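Local atomic coordinates of extracellular solute-binding protein, family 5 (Chelativorans sp., PDB entry 6WM6), a protein that binds EDTA and related aminopolycarboxylates in the periplasm, probably handing them to an ABC transporter for uptake into the cell. Residues A322-G334 / G371-L384. Sequence-based numbering, arbitrary orientation.
Sequences ALRKAVLTAIDAG and GYGTGDVEKAKGIL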
ATOM      1  N   ALA A 322      28.851 -11.028   4.006  1.00 19.27           N
ATOM      2  CA  ALA A 322      29.047 -11.813   5.222  1.00 18.17           C
ATOM      3  C   ALA A 322      28.536 -11.071   6.450  1.00 18.81           C
ATOM      4  O   ALA A 322      27.961 -11.683   7.358  1.00 19.30           O
ATOM      5  CB  ALA A 322      30.527 -12.172   5.380  1.00 20.92           C
ATOM      6  N   LEU A 323      28.762  -9.762   6.516  1.00 18.54           N
ATOM      7  CA  LEU A 323      28.258  -8.993   7.650  1.00 19.49           C
ATOM      8  C   LEU A 323      26.735  -8.950   7.621  1.00 18.18           C
ATOM      9  O   LEU A 323      26.084  -9.080   8.667  1.00 18.22           O
ATOM     10  CB  LEU A 323      28.870  -7.587   7.682  1.00 19.52           C
ATOM     11  CG  LEU A 323      28.451  -6.729   8.867  1.00 21.17           C
ATOM     12  CD1 LEU A 323      28.850  -7.375  10.185  1.00 22.62           C
ATOM     13  CD2 LEU A 323      29.061  -5.321   8.772  1.00 23.63           C
ATOM     14  N   ARG A 324      26.149  -8.806   6.424  1.00 16.95           N
ATOM     15  CA  ARG A 324      24.690  -8.836   6.305  1.00 17.28           C
ATOM     16  C   ARG A 324      24.137 -10.146   6.832  1.00 16.37           C
ATOM     17  O   ARG A 324      23.207 -10.160   7.665  1.00 16.56           O
ATOM     18  CB  ARG A 324      24.252  -8.639   4.856  1.00 17.49           C
ATOM     19  CG  ARG A 324      24.658  -7.287   4.297  1.00 17.52           C
ATOM     20  CD  ARG A 324      23.868  -6.904   3.041  1.00 17.77           C
ATOM     21  NE  ARG A 324      23.936  -7.800   1.882  1.00 17.16           N
ATOM     22  CZ  ARG A 324      24.872  -7.738   0.936  1.00 17.86           C
ATOM     23  NH1 ARG A 324      25.871  -6.873   1.036  1.00 18.94           N
ATOM     24  NH2 ARG A 324      24.791  -8.544  -0.108  1.00 18.59           N
ATOM     25  N   LYS A 325      24.694 -11.269   6.366  1.00 17.20           N
ATOM     26  CA  LYS A 325      24.174 -12.563   6.786  1.00 17.60           C
ATOM     27  C   LYS A 325      24.378 -12.799   8.272  1.00 18.13           C
ATOM     28  O   LYS A 325      23.508 -13.378   8.938  1.00 18.65           O
ATOM     29  CB  LYS A 325      24.786 -13.683   5.950  1.00 19.08           C
ATOM     30  CG  LYS A 325      24.319 -13.630   4.509  1.00 19.72           C
ATOM     31  CD  LYS A 325      24.833 -14.760   3.647  1.00 21.53           C
ATOM     32  CE  LYS A 325      24.194 -14.635   2.274  1.00 26.06           C
ATOM     33  NZ  LYS A 325      24.550 -15.725   1.333  1.00 33.58           N
ATOM     34  N   ALA A 326      25.500 -12.342   8.824  1.00 18.10           N
ATOM     35  CA  ALA A 326      25.728 -12.523  10.249  1.00 19.10           C
ATOM     36  C   ALA A 326      24.722 -11.734  11.068  1.00 17.96           C
ATOM     37  O   ALA A 326      24.136 -12.257  12.030  1.00 18.92           O
ATOM     38  CB  ALA A 326      27.152 -12.101  10.612  1.00 19.85           C
ATOM     39  N   VAL A 327      24.478 -10.481  10.689  1.00 17.17           N
ATOM     40  CA  VAL A 327      23.481  -9.670  11.391  1.00 18.91           C
ATOM     41  C   VAL A 327      22.113 -10.327  11.329  1.00 17.67           C
ATOM     42  O   VAL A 327      21.409 -10.439  12.349  1.00 18.20           O
ATOM     43  CB  VAL A 327      23.476  -8.234  10.832  1.00 19.08           C
ATOM     44  CG1 VAL A 327      22.193  -7.481  11.209  1.00 21.24           C
ATOM     45  CG2 VAL A 327      24.729  -7.499  11.306  1.00 20.27           C
ATOM     46  N   LEU A 328      21.711 -10.772  10.141  1.00 17.25           N
ATOM     47  CA  LEU A 328      20.373 -11.352  10.014  1.00 17.31           C
ATOM     48  C   LEU A 328      20.248 -12.655  10.794  1.00 18.97           C
ATOM     49  O   LEU A 328      19.177 -12.948  11.339  1.00 18.62           O
ATOM     50  CB  LEU A 328      20.007 -11.575   8.554  1.00 17.32           C
ATOM     51  CG  LEU A 328      19.930 -10.319   7.675  1.00 17.61           C
ATOM     52  CD1 LEU A 328      19.339 -10.676   6.327  1.00 17.84           C
ATOM     53  CD2 LEU A 328      19.165  -9.231   8.376  1.00 17.90           C
ATOM     54  N   THR A 329      21.331 -13.426  10.894  1.00 18.69           N
ATOM     55  CA  THR A 329      21.303 -14.679  11.641  1.00 18.34           C
ATOM     56  C   THR A 329      21.209 -14.428  13.141  1.00 19.59           C
ATOM     57  O   THR A 329      20.521 -15.171  13.856  1.00 19.58           O
ATOM     58  CB  THR A 329      22.550 -15.477  11.280  1.00 18.37           C
ATOM     59  OG1 THR A 329      22.534 -15.788   9.884  1.00 19.54           O
ATOM     60  CG2 THR A 329      22.642 -16.796  12.061  1.00 19.99           C
ATOM     61  N   ALA A 330      21.871 -13.384  13.634  1.00 18.42           N
ATOM     62  CA  ALA A 330      21.832 -13.051  15.049  1.00 19.34           C
ATOM     63  C   ALA A 330      20.490 -12.480  15.484  1.00 20.22           C
ATOM     64  O   ALA A 330      20.098 -12.621  16.655  1.00 20.68           O
ATOM     65  CB  ALA A 330      22.937 -12.042  15.355  1.00 20.91           C
ATOM     66  N   ILE A 331      19.766 -11.811  14.587  1.00 19.27           N
ATOM     67  CA  ILE A 331      18.456 -11.277  14.955  1.00 18.57           C
ATOM     68  C   ILE A 331      17.544 -12.425  15.351  1.00 19.63           C
ATOM     69  O   ILE A 331      17.457 -13.449  14.664  1.00 20.90           O
ATOM     70  CB  ILE A 331      17.893 -10.438  13.796  1.00 20.11           C
ATOM     71  CG1 ILE A 331      18.681  -9.152  13.677  1.00 20.16           C
ATOM     72  CG2 ILE A 331      16.410 -10.176  13.987  1.00 21.04           C
ATOM     73  CD1 ILE A 331      18.355  -8.332  12.437  1.00 23.83           C
ATOM     74  N   ASP A 332      16.838 -12.254  16.475  1.00 20.53           N
ATOM     75  CA  ASP A 332      15.898 -13.259  16.984  1.00 22.73           C
ATOM     76  C   ASP A 332      14.495 -12.795  16.628  1.00 22.02           C
ATOM     77  O   ASP A 332      13.903 -11.980  17.340  1.00 21.86           O
ATOM     78  CB  ASP A 332      16.068 -13.391  18.497  1.00 22.06           C
ATOM     79  CG  ASP A 332      15.242 -14.519  19.100  1.00 27.13           C
ATOM     80  OD1 ASP A 332      14.220 -14.917  18.507  1.00 26.43           O
ATOM     81  OD2 ASP A 332      15.626 -14.991  20.191  1.00 31.08           O
ATOM     82  N   ALA A 333      13.962 -13.302  15.511  1.00 20.90           N
ATOM     83  CA  ALA A 333      12.659 -12.845  15.037  1.00 20.76           C
ATOM     84  C   ALA A 333      11.536 -13.300  15.955  1.00 21.19           C
ATOM     85  O   ALA A 333      10.539 -12.581  16.099  1.00 21.19           O
ATOM     86  CB  ALA A 333      12.408 -13.332  13.606  1.00 21.18           C
ATOM     87  N   GLY A 334      11.680 -14.462  16.582  1.00 22.27           N
ATOM     88  CA  GLY A 334      10.681 -14.893  17.555  1.00 23.55           C
ATOM     89  C   GLY A 334      10.568 -13.919  18.704  1.00 23.33           C
ATOM     90  O   GLY A 334       9.471 -13.539  19.109  1.00 23.76           O
ATOM     91  N   GLY A 371      18.530 -19.487   7.914  1.00 19.19           N
ATOM     92  CA  GLY A 371      18.985 -19.200   9.256  1.00 20.79           C
ATOM     93  C   GLY A 371      18.779 -17.779   9.695  1.00 19.96           C
ATOM     94  O   GLY A 371      19.136 -17.429  10.831  1.00 19.57           O
ATOM     95  N   TYR A 372      18.227 -16.928   8.839  1.00 18.51           N
ATOM     96  CA  TYR A 372      17.988 -15.554   9.240  1.00 18.29           C
ATOM     97  C   TYR A 372      16.872 -15.519  10.276  1.00 18.40           C
ATOM     98  O   TYR A 372      15.874 -16.246  10.171  1.00 19.63           O
ATOM     99  CB  TYR A 372      17.583 -14.686   8.051  1.00 18.09           C
ATOM    100  CG  TYR A 372      18.474 -14.702   6.822  1.00 17.53           C
ATOM    101  CD1 TYR A 372      19.809 -15.112   6.867  1.00 18.83           C
ATOM    102  CD2 TYR A 372      17.968 -14.291   5.600  1.00 18.40           C
ATOM    103  CE1 TYR A 372      20.588 -15.125   5.715  1.00 17.62           C
ATOM    104  CE2 TYR A 372      18.727 -14.296   4.460  1.00 17.70           C
ATOM    105  CZ  TYR A 372      20.037 -14.706   4.518  1.00 18.05           C
ATOM    106  OH  TYR A 372      20.777 -14.738   3.349  1.00 19.61           O
ATOM    107  N   GLY A 373      17.017 -14.662  11.270  1.00 18.01           N
ATOM    108  CA  GLY A 373      15.981 -14.504  12.285  1.00 18.95           C
ATOM    109  C   GLY A 373      15.951 -15.590  13.338  1.00 19.96           C
ATOM    110  O   GLY A 373      15.030 -15.607  14.156  1.00 21.55           O
ATOM    111  N   THR A 374      16.933 -16.485  13.361  1.00 19.39           N
ATOM    112  CA  THR A 374      16.934 -17.610  14.299  1.00 21.16           C
ATOM    113  C   THR A 374      17.600 -17.281  15.628  1.00 23.93           C
ATOM    114  O   THR A 374      17.610 -18.135  16.528  1.00 26.93           O
ATOM    115  CB  THR A 374      17.577 -18.853  13.676  1.00 22.58           C
ATOM    116  OG1 THR A 374      18.948 -18.596  13.340  1.00 23.58           O
ATOM    117  CG2 THR A 374      16.820 -19.298  12.441  1.00 24.74           C
ATOM    118  N   GLY A 375      18.162 -16.089  15.790  1.00 21.74           N
ATOM    119  CA  GLY A 375      18.777 -15.712  17.049  1.00 22.35           C
ATOM    120  C   GLY A 375      20.023 -16.505  17.358  1.00 26.07           C
ATOM    121  O   GLY A 375      20.344 -16.712  18.539  1.00 29.88           O
ATOM    122  N   ASP A 376      20.741 -16.949  16.339  1.00 23.35           N
ATOM    123  CA  ASP A 376      21.818 -17.935  16.489  1.00 23.93           C
ATOM    124  C   ASP A 376      23.154 -17.201  16.477  1.00 24.93           C
ATOM    125  O   ASP A 376      23.799 -17.055  15.433  1.00 23.92           O
ATOM    126  CB  ASP A 376      21.723 -18.962  15.365  1.00 25.06           C
ATOM    127  CG  ASP A 376      22.611 -20.168  15.600  1.00 29.16           C
ATOM    128  OD1 ASP A 376      23.544 -20.088  16.444  1.00 29.59           O
ATOM    129  OD2 ASP A 376      22.372 -21.192  14.929  1.00 30.25           O
ATOM    130  N   VAL A 377      23.568 -16.740  17.659  1.00 25.05           N
ATOM    131  CA  VAL A 377      24.779 -15.933  17.775  1.00 25.25           C
ATOM    132  C   VAL A 377      26.013 -16.735  17.383  1.00 26.43           C
ATOM    133  O   VAL A 377      26.916 -16.219  16.715  1.00 25.32           O
ATOM    134  CB  VAL A 377      24.901 -15.357  19.197  1.00 29.79           C
ATOM    135  CG1 VAL A 377      26.294 -14.781  19.421  1.00 34.93           C
ATOM    136  CG2 VAL A 377      23.846 -14.297  19.417  1.00 36.49           C
ATOM    137  N   GLU A 378      26.092 -18.001  17.801  1.00 26.38           N
ATOM    138  CA  GLU A 378      27.278 -18.786  17.473  1.00 26.21           C
ATOM    139  C   GLU A 378      27.406 -18.994  15.969  1.00 26.55           C
ATOM    140  O   GLU A 378      28.508 -18.912  15.415  1.00 26.26           O
ATOM    141  CB  GLU A 378      27.285 -20.102  18.245  1.00 37.95           C
ATOM    142  CG  GLU A 378      27.508 -19.919  19.751  1.00 55.08           C
ATOM    143  CD  GLU A 378      28.726 -19.060  20.075  1.00 66.31           C
ATOM    144  OE1 GLU A 378      29.800 -19.298  19.482  1.00 70.58           O
ATOM    145  OE2 GLU A 378      28.598 -18.134  20.908  1.00 66.25           O
ATOM    146  N   LYS A 379      26.285 -19.210  15.274  1.00 25.30           N
ATOM    147  CA  LYS A 379      26.360 -19.314  13.819  1.00 24.01           C
ATOM    148  C   LYS A 379      26.766 -17.979  13.201  1.00 22.62           C
ATOM    149  O   LYS A 379      27.593 -17.943  12.275  1.00 23.22           O
ATOM    150  CB  LYS A 379      25.024 -19.803  13.254  1.00 24.00           C
ATOM    151  CG  LYS A 379      25.028 -19.990  11.753  1.00 28.28           C
ATOM    152  CD  LYS A 379      23.707 -20.561  11.252  1.00 40.44           C
ATOM    153  CE  LYS A 379      23.869 -21.275   9.917  1.00 66.23           C
ATOM    154  NZ  LYS A 379      24.283 -20.364   8.813  1.00 75.19           N
ATOM    155  N   ALA A 380      26.187 -16.874  13.696  1.00 21.07           N
ATOM    156  CA  ALA A 380      26.553 -15.558  13.190  1.00 20.61           C
ATOM    157  C   ALA A 380      28.040 -15.283  13.386  1.00 23.06           C
ATOM    158  O   ALA A 380      28.713 -14.753  12.482  1.00 20.97           O
ATOM    159  CB  ALA A 380      25.718 -14.498  13.900  1.00 20.92           C
ATOM    160  N   LYS A 381      28.582 -15.623  14.565  1.00 21.73           N
ATOM    161  CA  LYS A 381      30.011 -15.432  14.798  1.00 22.44           C
ATOM    162  C   LYS A 381      30.829 -16.278  13.836  1.00 24.07           C
ATOM    163  O   LYS A 381      31.883 -15.838  13.367  1.00 24.78           O
ATOM    164  CB  LYS A 381      30.358 -15.785  16.243  1.00 22.57           C
ATOM    165  CG  LYS A 381      29.961 -14.745  17.256  1.00 26.67           C
ATOM    166  CD  LYS A 381      30.305 -15.231  18.666  1.00 40.06           C
ATOM    167  CE  LYS A 381      30.042 -14.178  19.727  1.00 59.21           C
ATOM    168  NZ  LYS A 381      30.307 -14.726  21.089  1.00 63.61           N
ATOM    169  N   GLY A 382      30.358 -17.488  13.528  1.00 22.62           N
ATOM    170  CA  GLY A 382      31.057 -18.323  12.565  1.00 25.39           C
ATOM    171  C   GLY A 382      31.092 -17.707  11.183  1.00 23.21           C
ATOM    172  O   GLY A 382      32.118 -17.731  10.505  1.00 23.27           O
ATOM    173  N   ILE A 383      29.965 -17.141  10.742  1.00 21.20           N
ATOM    174  CA  ILE A 383      29.925 -16.454   9.454  1.00 21.04           C
ATOM    175  C   ILE A 383      30.970 -15.350   9.422  1.00 21.15           C
ATOM    176  O   ILE A 383      31.693 -15.175   8.433  1.00 21.53           O
ATOM    177  CB  ILE A 383      28.504 -15.904   9.195  1.00 20.48           C
ATOM    178  CG1 ILE A 383      27.525 -17.074   9.001  1.00 21.72           C
ATOM    179  CG2 ILE A 383      28.494 -14.998   7.988  1.00 22.02           C
ATOM    180  CD1 ILE A 383      26.057 -16.662   9.065  1.00 23.51           C
ATOM    181  N   LEU A 384      31.052 -14.573  10.499  1.00 20.40           N
ATOM    182  CA  LEU A 384      32.028 -13.489  10.544  1.00 20.00           C
ATOM    183  C   LEU A 384      33.457 -14.021  10.533  1.00 22.23           C
ATOM    184  O   LEU A 384      34.300 -13.507   9.799  1.00 20.54           O
ATOM    185  CB  LEU A 384      31.792 -12.654  11.803  1.00 20.59           C
ATOM    186  CG  LEU A 384      30.488 -11.847  11.747  1.00 21.04           C
ATOM    187  CD1 LEU A 384      30.219 -11.199  13.088  1.00 22.97           C
ATOM    188  CD2 LEU A 384      30.533 -10.808  10.638  1.00 21.03           C
TER
HETATM  189  O   HOH W   1      21.906 -17.227   2.602  1.00 39.22           O
HETATM  190  O   HOH W   2      22.593 -18.095   8.412  1.00 22.63           O
HETATM  191  O   HOH W   3      13.413 -16.853  16.122  1.00 34.59           O
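Ala326 and Ala380 face each other where helices 322-330 and 377-384 run antiparallel (174°), their axes approaching to 8.0 Å. The alanines permit this: Ala380 CB rests 3.3 Å from Ala326 O; beside them Leu384 CG packs 3.5 Å from Ala326 CB. Ile383 is a knob among Ala322, Lys325, Ala326 and Thr329. Its CG2, anti to the backbone N, lies against Ala322 O, whereas the CG1 branch carries CD1 to Thr329 OG1. That hydroxyl is tied back to Lys325 O, which Thr329 N meets from the opposite face of the carbonyl plane. Where helix 322-330 ends, the glycine-rich loop 371-375 closes over it. Gly373 N gives a nearly straight bond (172°, 2.8 Å) to Leu328 O, Asp376 N binds Thr329 O, and Gly375 N meets Ile331 O from above its carbonyl plane; Gly373 O in turn accepts from Ala333 N (2.9 Å). Leu328 CD1 sits over one face of the Tyr372 ring, 4.1 Å from its centroid, a CH-pi contact. The looser margin is watery: one water links Thr329 OG1 to Lys379 NZ, another joins Tyr372 OH to Lys325 NZ, weakly at the lysine. Tyr372 OH also bonds Met519 O, and Tyr372 touches Phe525. Val327 and Ile331 lean on helix 416-429. Leu328 packs on strands 305-311 and 524-537 while Ala326 meets helix 377-386, placing helix 322-330 between sheet and helix.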